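Local coordinates for binding domain (Hc) of Paraclostridial Mosquitocidal Protein 1 (Paraclostridium bifermentans, PDB 6HOX), which targets host nerve cells as the receptor-binding part of a clostridial neurotoxin specific for Anopheles mosquitoes, at residues Y382-L396 / K429-D441. Numbering follows the deposited sequence. Where two conformers were deposited one is given.
Sequences YCQIRIFEMYRNGLL and KHTKTNWYFVSED
Trp435 and Cys383 meet through a reciprocal pair of backbone hydrogen bonds, Cys383 N to Trp435 O and Trp435 N to Cys383 O, both 2.8 Å. They form a single antiparallel bridge, and the side chains around it illustrate how one short backbone join can be reinforced on several sides. The indole of Trp435 reaches across to Leu396, where NE1 donates to Leu396 O at 3.0 Å. The bond is nearly straight and lies in the indole plane, yet it arrives from above the carbonyl plane. Leu396 turns its CG anti to the backbone N (chi1 -179°), and this lays CD2 over one face of the same indole, 3.6 Å from Trp435 CE2. A water accepts from Ile385 N and lies within hydrogen-bonding distance of both Leu396 O and Thr433 O, tying the hairpin of strands 384-388 and 394-398 to the turn after helix 427-432.

Beyond the bridge, Tyr382 meets Asn434 with a face and Tyr436 with an edge. The amide of Asn434 lies over its ring, while the ring edge points at the face of Tyr436 in an offset edge-to-face pair with planes at 88°. Tyr382 CB also packs on that face, 3.6 Å from Tyr436 CE1. Gln384 and Asn434 run side by side, amide planes 63° apart, and Gln384 NE2 donates to Asn434 OD1 at 3.0 Å; Gln384 OE1 accepts from Leu375 N. Gln268 pairs with Asn434 through the backbone, and its NE2 hydrogen-bonds Tyr436 OH. Phe437, by contrast, is met at its edge: Cys383 SG lies 4.1 Å from Phe437 CE2, with Ile385 CD1 also near the ring plane. Strand 435-438 itself pairs antiparallel with strand 263-267; this largely buried junction joins it, the chain's last strand, to the 384-398 hairpin of the C-terminal receptor-binding subdomain, consistent with the beta-trefoil fold of clostridial neurotoxins.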
ATOM      1  N   TYR A 382       7.674   4.826  -1.214  1.00 24.63           N
ATOM      2  CA  TYR A 382       8.613   5.761  -0.608  1.00 24.75           C
ATOM      3  C   TYR A 382       9.196   6.629  -1.723  1.00 25.09           C
ATOM      4  O   TYR A 382       8.989   6.343  -2.903  1.00 26.95           O
ATOM      5  CB  TYR A 382       9.712   4.999   0.130  1.00 24.61           C
ATOM      6  CG  TYR A 382      10.376   3.910  -0.678  1.00 27.68           C
ATOM      7  CD1 TYR A 382      11.368   4.194  -1.606  1.00 29.00           C
ATOM      8  CD2 TYR A 382      10.000   2.583  -0.525  1.00 30.15           C
ATOM      9  CE1 TYR A 382      11.972   3.189  -2.352  1.00 29.42           C
ATOM     10  CE2 TYR A 382      10.602   1.567  -1.252  1.00 28.55           C
ATOM     11  CZ  TYR A 382      11.582   1.868  -2.175  1.00 30.17           C
ATOM     12  OH  TYR A 382      12.161   0.854  -2.891  1.00 31.53           O
ATOM     13  N   CYS A 383       9.910   7.696  -1.346  1.00 25.24           N
ATOM     14  CA  CYS A 383      10.669   8.467  -2.310  1.00 24.04           C
ATOM     15  C   CYS A 383      12.064   8.763  -1.755  1.00 21.73           C
ATOM     16  O   CYS A 383      12.371   8.434  -0.622  1.00 21.38           O
ATOM     17  CB  CYS A 383       9.929   9.752  -2.659  1.00 24.56           C
ATOM     18  SG  CYS A 383       9.856  10.932  -1.294  1.00 28.18           S
ATOM     19  N   GLN A 384      12.883   9.420  -2.570  1.00 22.92           N
ATOM     20  CA  GLN A 384      14.133   9.985  -2.107  1.00 21.99           C
ATOM     21  C   GLN A 384      14.021  11.507  -2.212  1.00 24.16           C
ATOM     22  O   GLN A 384      13.128  12.029  -2.889  1.00 24.33           O
ATOM     23  CB  GLN A 384      15.313   9.427  -2.894  1.00 22.58           C
ATOM     24  CG  GLN A 384      15.347   7.905  -2.940  1.00 22.84           C
ATOM     25  CD  GLN A 384      14.424   7.375  -4.006  1.00 24.30           C
ATOM     26  OE1 GLN A 384      14.320   7.958  -5.085  1.00 25.62           O
ATOM     27  NE2 GLN A 384      13.753   6.264  -3.720  1.00 24.91           N
ATOM     28  N   ILE A 385      14.923  12.205  -1.516  1.00 25.02           N
ATOM     29  CA  ILE A 385      14.897  13.648  -1.467  1.00 24.34           C
ATOM     30  C   ILE A 385      16.298  14.165  -1.780  1.00 23.94           C
ATOM     31  O   ILE A 385      17.249  13.842  -1.069  1.00 23.02           O
ATOM     32  CB  ILE A 385      14.370  14.165  -0.114  1.00 25.96           C
ATOM     33  CG1 ILE A 385      12.936  13.688   0.149  1.00 24.89           C
ATOM     34  CG2 ILE A 385      14.487  15.684  -0.047  1.00 25.23           C
ATOM     35  CD1 ILE A 385      12.344  14.189   1.451  1.00 24.50           C
ATOM     36  N   ARG A 386      16.389  14.931  -2.874  1.00 23.16           N
ATOM     37  CA  ARG A 386      17.632  15.448  -3.380  1.00 24.41           C
ATOM     38  C   ARG A 386      17.784  16.894  -2.911  1.00 24.67           C
ATOM     39  O   ARG A 386      16.892  17.725  -3.140  1.00 22.02           O
ATOM     40  CB  ARG A 386      17.697  15.355  -4.906  1.00 25.05           C
ATOM     41  CG  ARG A 386      19.037  15.788  -5.489  1.00 27.70           C
ATOM     42  CD  ARG A 386      19.307  15.255  -6.881  1.00 29.02           C
ATOM     43  NE  ARG A 386      20.555  15.755  -7.463  1.00 30.87           N
ATOM     44  CZ  ARG A 386      21.010  15.428  -8.682  1.00 34.45           C
ATOM     45  NH1 ARG A 386      20.320  14.596  -9.451  1.00 28.82           N
ATOM     46  NH2 ARG A 386      22.162  15.927  -9.123  1.00 33.55           N
ATOM     47  N   ILE A 387      18.935  17.154  -2.277  1.00 24.86           N
ATOM     48  CA  ILE A 387      19.353  18.456  -1.786  1.00 27.18           C
ATOM     49  C   ILE A 387      20.271  19.074  -2.848  1.00 26.32           C
ATOM     50  O   ILE A 387      21.282  18.461  -3.218  1.00 25.14           O
ATOM     51  CB  ILE A 387      20.114  18.330  -0.444  1.00 28.85           C
ATOM     52  CG1 ILE A 387      19.372  17.498   0.609  1.00 32.18           C
ATOM     53  CG2 ILE A 387      20.509  19.703   0.078  1.00 29.11           C
ATOM     54  CD1 ILE A 387      18.014  18.023   0.959  1.00 37.31           C
ATOM     55  N   PHE A 388      19.909  20.275  -3.307  1.00 27.36           N
ATOM     56  CA  PHE A 388      20.686  21.081  -4.248  1.00 28.56           C
ATOM     57  C   PHE A 388      21.189  22.306  -3.499  1.00 30.08           C
ATOM     58  O   PHE A 388      20.384  23.144  -3.107  1.00 30.72           O
ATOM     59  CB  PHE A 388      19.846  21.593  -5.422  1.00 28.28           C
ATOM     60  CG  PHE A 388      19.429  20.518  -6.384  1.00 28.61           C
ATOM     61  CD1 PHE A 388      20.253  20.154  -7.436  1.00 30.17           C
ATOM     62  CD2 PHE A 388      18.228  19.846  -6.215  1.00 28.26           C
ATOM     63  CE1 PHE A 388      19.886  19.142  -8.305  1.00 29.39           C
ATOM     64  CE2 PHE A 388      17.865  18.834  -7.089  1.00 29.17           C
ATOM     65  CZ  PHE A 388      18.692  18.485  -8.132  1.00 29.02           C
ATOM     66  N   GLU A 389      22.504  22.380  -3.297  1.00 31.96           N
ATOM     67  CA  GLU A 389      23.096  23.463  -2.521  1.00 34.51           C
ATOM     68  C   GLU A 389      24.530  23.650  -3.006  1.00 33.21           C
ATOM     69  O   GLU A 389      25.186  22.699  -3.420  1.00 31.88           O
ATOM     70  CB  GLU A 389      23.024  23.155  -1.022  1.00 34.72           C
ATOM     71  CG  GLU A 389      23.281  24.357  -0.127  1.00 35.71           C
ATOM     72  CD  GLU A 389      24.688  24.554   0.428  1.00 34.06           C
ATOM     73  OE1 GLU A 389      25.521  23.615   0.377  1.00 32.96           O
ATOM     74  OE2 GLU A 389      24.937  25.655   0.950  1.00 33.12           O
ATOM     75  N   MET A 390      25.000  24.892  -2.929  1.00 37.81           N
ATOM     76  CA  MET A 390      26.258  25.271  -3.550  1.00 41.90           C
ATOM     77  C   MET A 390      27.362  24.266  -3.200  1.00 38.05           C
ATOM     78  O   MET A 390      28.039  23.773  -4.083  1.00 42.86           O
ATOM     79  CB  MET A 390      26.681  26.677  -3.121  1.00 49.59           C
ATOM     80  CG  MET A 390      27.474  27.381  -4.195  1.00 57.04           C
ATOM     81  SD  MET A 390      27.348  29.162  -4.036  1.00 65.31           S
ATOM     82  CE  MET A 390      28.245  29.671  -5.504  1.00 67.52           C
ATOM     83  N   TYR A 391      27.513  23.930  -1.917  1.00 36.09           N
ATOM     84  CA  TYR A 391      28.643  23.119  -1.480  1.00 35.68           C
ATOM     85  C   TYR A 391      28.234  21.720  -1.018  1.00 31.68           C
ATOM     86  O   TYR A 391      29.105  20.920  -0.813  1.00 28.80           O
ATOM     87  CB  TYR A 391      29.381  23.808  -0.332  1.00 42.16           C
ATOM     88  CG  TYR A 391      29.784  25.220  -0.661  1.00 44.84           C
ATOM     89  CD1 TYR A 391      30.771  25.481  -1.601  1.00 46.13           C
ATOM     90  CD2 TYR A 391      29.142  26.292  -0.067  1.00 44.85           C
ATOM     91  CE1 TYR A 391      31.126  26.784  -1.924  1.00 47.32           C
ATOM     92  CE2 TYR A 391      29.488  27.595  -0.376  1.00 43.85           C
ATOM     93  CZ  TYR A 391      30.477  27.843  -1.310  1.00 43.47           C
ATOM     94  OH  TYR A 391      30.792  29.133  -1.608  1.00 45.30           O
ATOM     95  N   ARG A 392      26.937  21.446  -0.827  1.00 30.17           N
ATOM     96  CA  ARG A 392      26.521  20.237  -0.107  1.00 29.51           C
ATOM     97  C   ARG A 392      25.361  19.533  -0.828  1.00 29.76           C
ATOM     98  O   ARG A 392      24.408  19.071  -0.206  1.00 26.48           O
ATOM     99  CB  ARG A 392      26.172  20.599   1.337  1.00 29.60           C
ATOM    100  CG  ARG A 392      27.369  21.052   2.168  1.00 31.60           C
ATOM    101  CD  ARG A 392      26.959  21.804   3.424  1.00 30.24           C
ATOM    102  NE  ARG A 392      26.364  23.102   3.132  1.00 31.49           N
ATOM    103  CZ  ARG A 392      26.030  23.997   4.063  1.00 30.85           C
ATOM    104  NH1 ARG A 392      26.217  23.715   5.342  1.00 29.41           N
ATOM    105  NH2 ARG A 392      25.519  25.162   3.717  1.00 30.25           N
ATOM    106  N   ASN A 393      25.488  19.388  -2.148  1.00 30.88           N
ATOM    107  CA  ASN A 393      24.562  18.559  -2.924  1.00 31.06           C
ATOM    108  C   ASN A 393      24.582  17.150  -2.347  1.00 28.02           C
ATOM    109  O   ASN A 393      25.640  16.666  -1.992  1.00 25.57           O
ATOM    110  CB  ASN A 393      24.954  18.472  -4.393  1.00 32.10           C
ATOM    111  CG  ASN A 393      24.804  19.791  -5.109  1.00 34.67           C
ATOM    112  OD1 ASN A 393      23.866  20.538  -4.857  1.00 31.65           O
ATOM    113  ND2 ASN A 393      25.734  20.078  -5.999  1.00 36.77           N
ATOM    114  N   GLY A 394      23.411  16.517  -2.253  1.00 25.29           N
ATOM    115  CA  GLY A 394      23.336  15.127  -1.779  1.00 24.88           C
ATOM    116  C   GLY A 394      21.915  14.587  -1.757  1.00 23.68           C
ATOM    117  O   GLY A 394      20.982  15.247  -2.173  1.00 22.48           O
ATOM    118  N   LEU A 395      21.783  13.346  -1.284  1.00 24.73           N
ATOM    119  CA  LEU A 395      20.493  12.753  -0.977  1.00 24.82           C
ATOM    120  C   LEU A 395      20.300  12.846   0.530  1.00 24.79           C
ATOM    121  O   LEU A 395      21.244  12.635   1.311  1.00 25.85           O
ATOM    122  CB  LEU A 395      20.437  11.288  -1.429  1.00 25.33           C
ATOM    123  CG  LEU A 395      20.524  11.052  -2.933  1.00 26.76           C
ATOM    124  CD1 LEU A 395      20.533   9.559  -3.264  1.00 26.90           C
ATOM    125  CD2 LEU A 395      19.382  11.734  -3.658  1.00 26.18           C
ATOM    126  N   LEU A 396      19.076  13.182   0.922  1.00 25.50           N
ATOM    127  CA  LEU A 396      18.730  13.256   2.318  1.00 26.26           C
ATOM    128  C   LEU A 396      18.815  11.847   2.911  1.00 27.24           C
ATOM    129  O   LEU A 396      18.231  10.882   2.379  1.00 27.14           O
ATOM    130  CB  LEU A 396      17.331  13.845   2.471  1.00 26.10           C
ATOM    131  CG  LEU A 396      16.871  13.999   3.917  1.00 26.04           C
ATOM    132  CD1 LEU A 396      17.630  15.136   4.600  1.00 26.86           C
ATOM    133  CD2 LEU A 396      15.380  14.217   3.977  1.00 26.83           C
ATOM    134  N   LYS A 429      22.294   1.308   2.772  1.00 35.26           N
ATOM    135  CA  LYS A 429      22.444   2.705   2.397  1.00 32.93           C
ATOM    136  C   LYS A 429      21.246   3.137   1.559  1.00 31.90           C
ATOM    137  O   LYS A 429      20.729   4.214   1.779  1.00 29.91           O
ATOM    138  CB  LYS A 429      23.757   2.926   1.650  1.00 34.50           C
ATOM    139  CG  LYS A 429      24.978   2.817   2.541  1.00 35.54           C
ATOM    140  CD  LYS A 429      26.266   3.066   1.815  1.00 40.96           C
ATOM    141  CE  LYS A 429      27.397   2.173   2.286  1.00 42.50           C
ATOM    142  NZ  LYS A 429      27.505   2.138   3.760  1.00 46.39           N
ATOM    143  N   HIS A 430      20.841   2.295   0.600  1.00 30.15           N
ATOM    144  CA  HIS A 430      19.592   2.513  -0.146  0.50 30.73           C
ATOM    145  C   HIS A 430      18.459   2.747   0.859  1.00 30.53           C
ATOM    146  O   HIS A 430      17.739   3.721   0.731  1.00 30.23           O
ATOM    147  CB  HIS A 430      19.260   1.378  -1.138  0.50 31.02           C
ATOM    148  CG  HIS A 430      19.819   1.553  -2.515  0.50 31.10           C
ATOM    149  ND1 HIS A 430      20.071   0.481  -3.355  0.50 32.49           N
ATOM    150  CD2 HIS A 430      20.203   2.655  -3.197  0.50 31.87           C
ATOM    151  CE1 HIS A 430      20.584   0.915  -4.490  0.50 31.79           C
ATOM    152  NE2 HIS A 430      20.672   2.247  -4.421  0.50 30.80           N
ATOM    153  N   THR A 431      18.340   1.873   1.873  1.00 29.07           N
ATOM    154  CA  THR A 431      17.282   1.928   2.891  1.00 31.57           C
ATOM    155  C   THR A 431      17.286   3.296   3.613  1.00 32.88           C
ATOM    156  O   THR A 431      16.222   3.879   3.813  1.00 31.09           O
ATOM    157  CB  THR A 431      17.398   0.721   3.842  1.00 33.74           C
ATOM    158  OG1 THR A 431      17.158  -0.493   3.122  1.00 32.68           O
ATOM    159  CG2 THR A 431      16.415   0.746   4.986  1.00 32.89           C
ATOM    160  N   LYS A 432      18.475   3.804   3.987  1.00 29.06           N
ATOM    161  CA  LYS A 432      18.633   5.079   4.708  1.00 29.90           C
ATOM    162  C   LYS A 432      18.268   6.308   3.858  1.00 28.91           C
ATOM    163  O   LYS A 432      18.142   7.422   4.422  1.00 29.64           O
ATOM    164  CB  LYS A 432      20.085   5.319   5.134  1.00 32.99           C
ATOM    165  CG  LYS A 432      20.667   4.336   6.130  1.00 36.79           C
ATOM    166  CD  LYS A 432      21.879   4.867   6.853  1.00 41.89           C
ATOM    167  CE  LYS A 432      23.107   5.014   5.985  1.00 47.16           C
ATOM    168  NZ  LYS A 432      23.992   6.092   6.505  1.00 53.50           N
ATOM    169  N   THR A 433      18.158   6.143   2.536  1.00 25.68           N
ATOM    170  CA  THR A 433      17.857   7.249   1.609  1.00 26.76           C
ATOM    171  C   THR A 433      16.397   7.220   1.125  1.00 23.92           C
ATOM    172  O   THR A 433      15.994   8.075   0.342  1.00 25.26           O
ATOM    173  CB  THR A 433      18.824   7.267   0.417  1.00 28.62           C
ATOM    174  OG1 THR A 433      18.717   6.042  -0.313  1.00 32.38           O
ATOM    175  CG2 THR A 433      20.261   7.470   0.849  1.00 28.80           C
ATOM    176  N   ASN A 434      15.595   6.294   1.651  1.00 23.53           N
ATOM    177  CA  ASN A 434      14.181   6.174   1.288  1.00 23.14           C
ATOM    178  C   ASN A 434      13.333   6.750   2.415  1.00 22.37           C
ATOM    179  O   ASN A 434      13.538   6.416   3.569  1.00 24.11           O
ATOM    180  CB  ASN A 434      13.780   4.726   1.028  1.00 22.95           C
ATOM    181  CG  ASN A 434      14.392   4.153  -0.230  1.00 23.04           C
ATOM    182  OD1 ASN A 434      14.571   4.860  -1.216  1.00 24.00           O
ATOM    183  ND2 ASN A 434      14.654   2.858  -0.222  1.00 22.75           N
ATOM    184  N   TRP A 435      12.389   7.617   2.039  1.00 23.29           N
ATOM    185  CA  TRP A 435      11.552   8.358   2.939  1.00 22.39           C
ATOM    186  C   TRP A 435      10.081   8.069   2.635  1.00 22.56           C
ATOM    187  O   TRP A 435       9.695   8.000   1.467  1.00 22.20           O
ATOM    188  CB  TRP A 435      11.859   9.849   2.802  1.00 22.37           C
ATOM    189  CG  TRP A 435      13.217  10.197   3.329  1.00 23.11           C
ATOM    190  CD1 TRP A 435      14.370  10.302   2.614  1.00 23.50           C
ATOM    191  CD2 TRP A 435      13.575  10.418   4.704  1.00 23.62           C
ATOM    192  NE1 TRP A 435      15.414  10.614   3.443  1.00 23.51           N
ATOM    193  CE2 TRP A 435      14.962  10.683   4.731  1.00 24.30           C
ATOM    194  CE3 TRP A 435      12.863  10.420   5.914  1.00 24.79           C
ATOM    195  CZ2 TRP A 435      15.646  10.964   5.915  1.00 25.26           C
ATOM    196  CZ3 TRP A 435      13.539  10.705   7.083  1.00 25.66           C
ATOM    197  CH2 TRP A 435      14.913  10.963   7.084  1.00 25.00           C
ATOM    198  N   TYR A 436       9.294   7.917   3.707  1.00 23.07           N
ATOM    199  CA  TYR A 436       7.862   7.742   3.644  1.00 22.60           C
ATOM    200  C   TYR A 436       7.147   8.935   4.278  1.00 22.64           C
ATOM    201  O   TYR A 436       7.613   9.521   5.281  1.00 24.31           O
ATOM    202  CB  TYR A 436       7.396   6.504   4.416  1.00 22.51           C
ATOM    203  CG  TYR A 436       7.838   5.165   3.900  1.00 23.29           C
ATOM    204  CD1 TYR A 436       7.191   4.529   2.849  1.00 22.12           C
ATOM    205  CD2 TYR A 436       8.840   4.468   4.550  1.00 24.67           C
ATOM    206  CE1 TYR A 436       7.550   3.254   2.436  1.00 22.51           C
ATOM    207  CE2 TYR A 436       9.241   3.214   4.117  1.00 24.21           C
ATOM    208  CZ  TYR A 436       8.589   2.598   3.066  1.00 24.44           C
ATOM    209  OH  TYR A 436       9.004   1.351   2.673  1.00 23.39           O
ATOM    210  N   PHE A 437       5.957   9.230   3.741  1.00 23.78           N
ATOM    211  CA  PHE A 437       5.020  10.142   4.355  1.00 23.30           C
ATOM    212  C   PHE A 437       3.739   9.374   4.719  1.00 25.96           C
ATOM    213  O   PHE A 437       3.144   8.732   3.861  1.00 24.26           O
ATOM    214  CB  PHE A 437       4.764  11.311   3.405  1.00 25.07           C
ATOM    215  CG  PHE A 437       5.975  12.162   3.155  1.00 25.02           C
ATOM    216  CD1 PHE A 437       6.336  13.157   4.046  1.00 24.76           C
ATOM    217  CD2 PHE A 437       6.793  11.927   2.053  1.00 26.59           C
ATOM    218  CE1 PHE A 437       7.478  13.920   3.821  1.00 26.21           C
ATOM    219  CE2 PHE A 437       7.921  12.703   1.822  1.00 25.79           C
ATOM    220  CZ  PHE A 437       8.253  13.710   2.699  1.00 25.98           C
ATOM    221  N   VAL A 438       3.327   9.463   5.995  1.00 26.49           N
ATOM    222  CA  VAL A 438       2.182   8.738   6.554  1.00 28.29           C
ATOM    223  C   VAL A 438       1.151   9.742   7.079  1.00 26.38           C
ATOM    224  O   VAL A 438       1.502  10.629   7.841  1.00 25.54           O
ATOM    225  CB  VAL A 438       2.587   7.818   7.728  1.00 30.43           C
ATOM    226  CG1 VAL A 438       1.444   6.884   8.111  1.00 34.90           C
ATOM    227  CG2 VAL A 438       3.837   7.014   7.453  1.00 33.72           C
ATOM    228  N   SER A 439      -0.120   9.490   6.766  1.00 26.66           N
ATOM    229  CA  SER A 439      -1.291  10.184   7.285  1.00 29.04           C
ATOM    230  C   SER A 439      -2.085   9.187   8.136  1.00 31.05           C
ATOM    231  O   SER A 439      -2.055   7.976   7.862  1.00 29.28           O
ATOM    232  CB  SER A 439      -2.137  10.715   6.149  1.00 31.59           C
ATOM    233  OG  SER A 439      -2.314   9.704   5.142  1.00 35.34           O
ATOM    234  N   GLU A 440      -2.760   9.684   9.180  1.00 29.33           N
ATOM    235  CA  GLU A 440      -3.622   8.865  10.024  1.00 29.50           C
ATOM    236  C   GLU A 440      -4.749   8.271   9.168  1.00 26.70           C
ATOM    237  O   GLU A 440      -5.314   8.944   8.320  1.00 24.61           O
ATOM    238  CB  GLU A 440      -4.157   9.724  11.172  1.00 35.78           C
ATOM    239  CG  GLU A 440      -4.974   8.953  12.190  1.00 45.11           C
ATOM    240  CD  GLU A 440      -4.942   9.509  13.609  1.00 54.16           C
ATOM    241  OE1 GLU A 440      -4.310  10.582  13.821  1.00 54.68           O
ATOM    242  OE2 GLU A 440      -5.543   8.859  14.507  1.00 59.08           O
ATOM    243  N   ASP A 441      -5.062   6.998   9.403  1.00 24.54           N
ATOM    244  CA  ASP A 441      -6.120   6.280   8.703  1.00 25.13           C
ATOM    245  C   ASP A 441      -6.807   5.346   9.705  1.00 24.03           C
ATOM    246  O   ASP A 441      -6.181   4.738  10.557  1.00 24.97           O
ATOM    247  CB  ASP A 441      -5.567   5.482   7.505  1.00 26.08           C
ATOM    248  CG  ASP A 441      -6.623   4.705   6.733  1.00 26.80           C
ATOM    249  OD1 ASP A 441      -7.354   5.337   5.960  1.00 26.86           O
ATOM    250  OD2 ASP A 441      -6.721   3.478   6.923  1.00 24.53           O
TER
HETATM  251  O   HOH W   1      16.838  10.613  -0.055  1.00 21.54           O